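Local atomic coordinates of WAP, Kazal, immunoglobulin, Kunitz and NTR domain-containing protein 2 (Mus musculus, PDB entry 6MAA), a protein that inhibits the growth factors myostatin (GDF8) and GDF11, but probably not activin, and probably also inhibits serine proteases and metalloproteases. Residues G33-I38 / K46-C51. Sequence-based numbering, arbitrary orientation.
Sequences GSECDI and KCKDRC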
loop_
_atom_site.group_PDB
_atom_site.type_symbol
_atom_site.label_atom_id
_atom_site.label_comp_id
_atom_site.label_asym_id
_atom_site.label_seq_id
_atom_site.Cartn_x
_atom_site.Cartn_y
_atom_site.Cartn_z
ATOM N N GLY A 33 1.464 -0.513 -2.883
ATOM C CA GLY A 33 1.286 0.526 -1.886
ATOM C C GLY A 33 -0.001 0.458 -1.093
ATOM O O GLY A 33 -0.238 1.334 -0.251
ATOM N N SER A 34 -0.832 -0.549 -1.320
ATOM C CA SER A 34 -2.121 -0.654 -0.659
ATOM C C SER A 34 -2.076 -1.747 0.400
ATOM O O SER A 34 -1.189 -2.605 0.409
ATOM C CB SER A 34 -3.209 -0.965 -1.685
ATOM O OG SER A 34 -3.123 -2.305 -2.115
ATOM N N GLU A 35 -3.048 -1.702 1.306
ATOM C CA GLU A 35 -3.195 -2.759 2.293
ATOM C C GLU A 35 -4.671 -2.933 2.613
ATOM O O GLU A 35 -5.493 -2.045 2.373
ATOM C CB GLU A 35 -2.387 -2.475 3.565
ATOM C CG GLU A 35 -2.955 -1.363 4.431
ATOM C CD GLU A 35 -2.168 -1.155 5.714
ATOM O OE1 GLU A 35 -2.598 -0.324 6.543
ATOM O OE2 GLU A 35 -1.124 -1.818 5.894
ATOM N N CYS A 36 -4.995 -4.106 3.139
ATOM C CA CYS A 36 -6.363 -4.415 3.522
ATOM C C CYS A 36 -6.720 -3.692 4.814
ATOM O O CYS A 36 -5.894 -3.563 5.723
ATOM C CB CYS A 36 -6.512 -5.928 3.694
ATOM S SG CYS A 36 -8.152 -6.515 4.180
ATOM N N ASP A 37 -7.960 -3.213 4.877
ATOM C CA ASP A 37 -8.561 -2.641 6.074
ATOM C C ASP A 37 -9.984 -3.178 6.154
ATOM O O ASP A 37 -10.532 -3.664 5.162
ATOM C CB ASP A 37 -8.569 -1.098 5.985
ATOM C CG ASP A 37 -8.700 -0.405 7.347
ATOM O OD1 ASP A 37 -8.848 -1.071 8.393
ATOM O OD2 ASP A 37 -8.654 0.840 7.359
ATOM N N ILE A 38 -10.578 -3.117 7.343
ATOM C CA ILE A 38 -11.960 -3.544 7.549
ATOM C C ILE A 38 -12.813 -2.295 7.725
ATOM O O ILE A 38 -12.634 -1.543 8.691
ATOM C CB ILE A 38 -12.100 -4.497 8.748
ATOM C CG1 ILE A 38 -11.309 -5.790 8.516
ATOM C CG2 ILE A 38 -13.575 -4.804 9.026
ATOM C CD1 ILE A 38 -11.811 -6.620 7.362
ATOM N N LYS A 46 -6.863 0.030 0.809
ATOM C CA LYS A 46 -6.574 1.446 1.003
ATOM C C LYS A 46 -5.072 1.673 0.899
ATOM O O LYS A 46 -4.275 0.786 1.195
ATOM C CB LYS A 46 -7.055 1.922 2.384
ATOM C CG LYS A 46 -8.523 1.672 2.650
ATOM C CD LYS A 46 -9.387 2.521 1.737
ATOM C CE LYS A 46 -10.819 2.590 2.241
ATOM N NZ LYS A 46 -10.882 3.162 3.612
ATOM N N CYS A 47 -4.697 2.885 0.501
ATOM C CA CYS A 47 -3.288 3.242 0.404
ATOM C C CYS A 47 -2.701 3.518 1.787
ATOM O O CYS A 47 -3.310 4.208 2.608
ATOM C CB CYS A 47 -3.113 4.474 -0.485
ATOM S SG CYS A 47 -3.633 4.253 -2.214
ATOM N N LYS A 48 -1.492 2.999 2.028
ATOM C CA LYS A 48 -0.865 3.129 3.347
ATOM C C LYS A 48 -0.446 4.569 3.651
ATOM O O LYS A 48 -0.737 5.095 4.732
ATOM C CB LYS A 48 0.326 2.174 3.458
ATOM C CG LYS A 48 -0.079 0.719 3.573
ATOM C CD LYS A 48 1.127 -0.203 3.594
ATOM C CE LYS A 48 1.722 -0.369 2.203
ATOM N NZ LYS A 48 2.779 -1.422 2.163
ATOM N N ASP A 49 0.272 5.207 2.730
ATOM C CA ASP A 49 0.613 6.633 2.833
ATOM C C ASP A 49 1.398 6.989 4.099
ATOM O O ASP A 49 1.183 8.042 4.700
ATOM C CB ASP A 49 -0.619 7.528 2.707
ATOM C CG ASP A 49 -1.018 7.768 1.281
ATOM O OD1 ASP A 49 -0.161 7.610 0.389
ATOM O OD2 ASP A 49 -2.193 8.128 1.059
ATOM N N ARG A 50 2.338 6.136 4.494
ATOM C CA ARG A 50 3.160 6.427 5.665
ATOM C C ARG A 50 4.531 5.827 5.425
ATOM O O ARG A 50 4.644 4.606 5.283
ATOM C CB ARG A 50 2.538 5.846 6.941
ATOM C CG ARG A 50 3.352 6.133 8.207
ATOM C CD ARG A 50 2.645 5.654 9.476
ATOM N NE ARG A 50 2.528 4.200 9.514
ATOM C CZ ARG A 50 3.351 3.389 10.175
ATOM N NH1 ARG A 50 4.364 3.878 10.877
ATOM N NH2 ARG A 50 3.156 2.078 10.135
ATOM N N CYS A 51 5.565 6.668 5.386
ATOM C CA CYS A 51 6.902 6.206 5.036
ATOM C C CYS A 51 7.945 6.886 5.909
ATOM O O CYS A 51 7.776 8.032 6.322
ATOM C CB CYS A 51 7.227 6.554 3.581
ATOM S SG CYS A 51 6.157 5.762 2.356
HETATM O O HOH W 1 1.153 3.792 0.208
#
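The open end of the β hairpin formed by strands 34-39 and 42-47 is held where E35 pairs with K46 and G33 reaches K48. E35 and K46 form an antiparallel hydrogen-bonded pair: E35 N gives its hydrogen to K46 O at 2.8 Å, and K46 N returns one to E35 O at 2.9 Å. Next along, S34 and C47 make a non-hydrogen-bonded pair, and a bent, weak CA-H...O contact from S34 CA to K46 O supplements the bond from E35 N. One step further, K48 N meets G33 O at 3.1 Å in a nearly straight bond (172°). A water donates to the same G33 O and accepts from D49 N.

Among the side chains, E35 and K48 do most of the touching, crossing at about a right angle. With chi1 at 72°, E35 CG sits between its own N and carbonyl carbon, and CB, CG and the carboxylate rest against the K48 methylenes, E35 CD lying 3.5 Å from K48 CG. E35 OE2 and K48 NZ, 5.4 Å apart, form no salt bridge, though their opposite charges may attract weakly. K48 bends at chi3, bringing CE to 3.6 Å from G33 O. K46 makes a cation-pi contact with W39. Disulfides C36-C24 and C47-C77 tie the two strands to their surroundings, the latter to helix 69-79, as expected of a follistatin domain, whose EGF-like hairpin leads into a Kazal module.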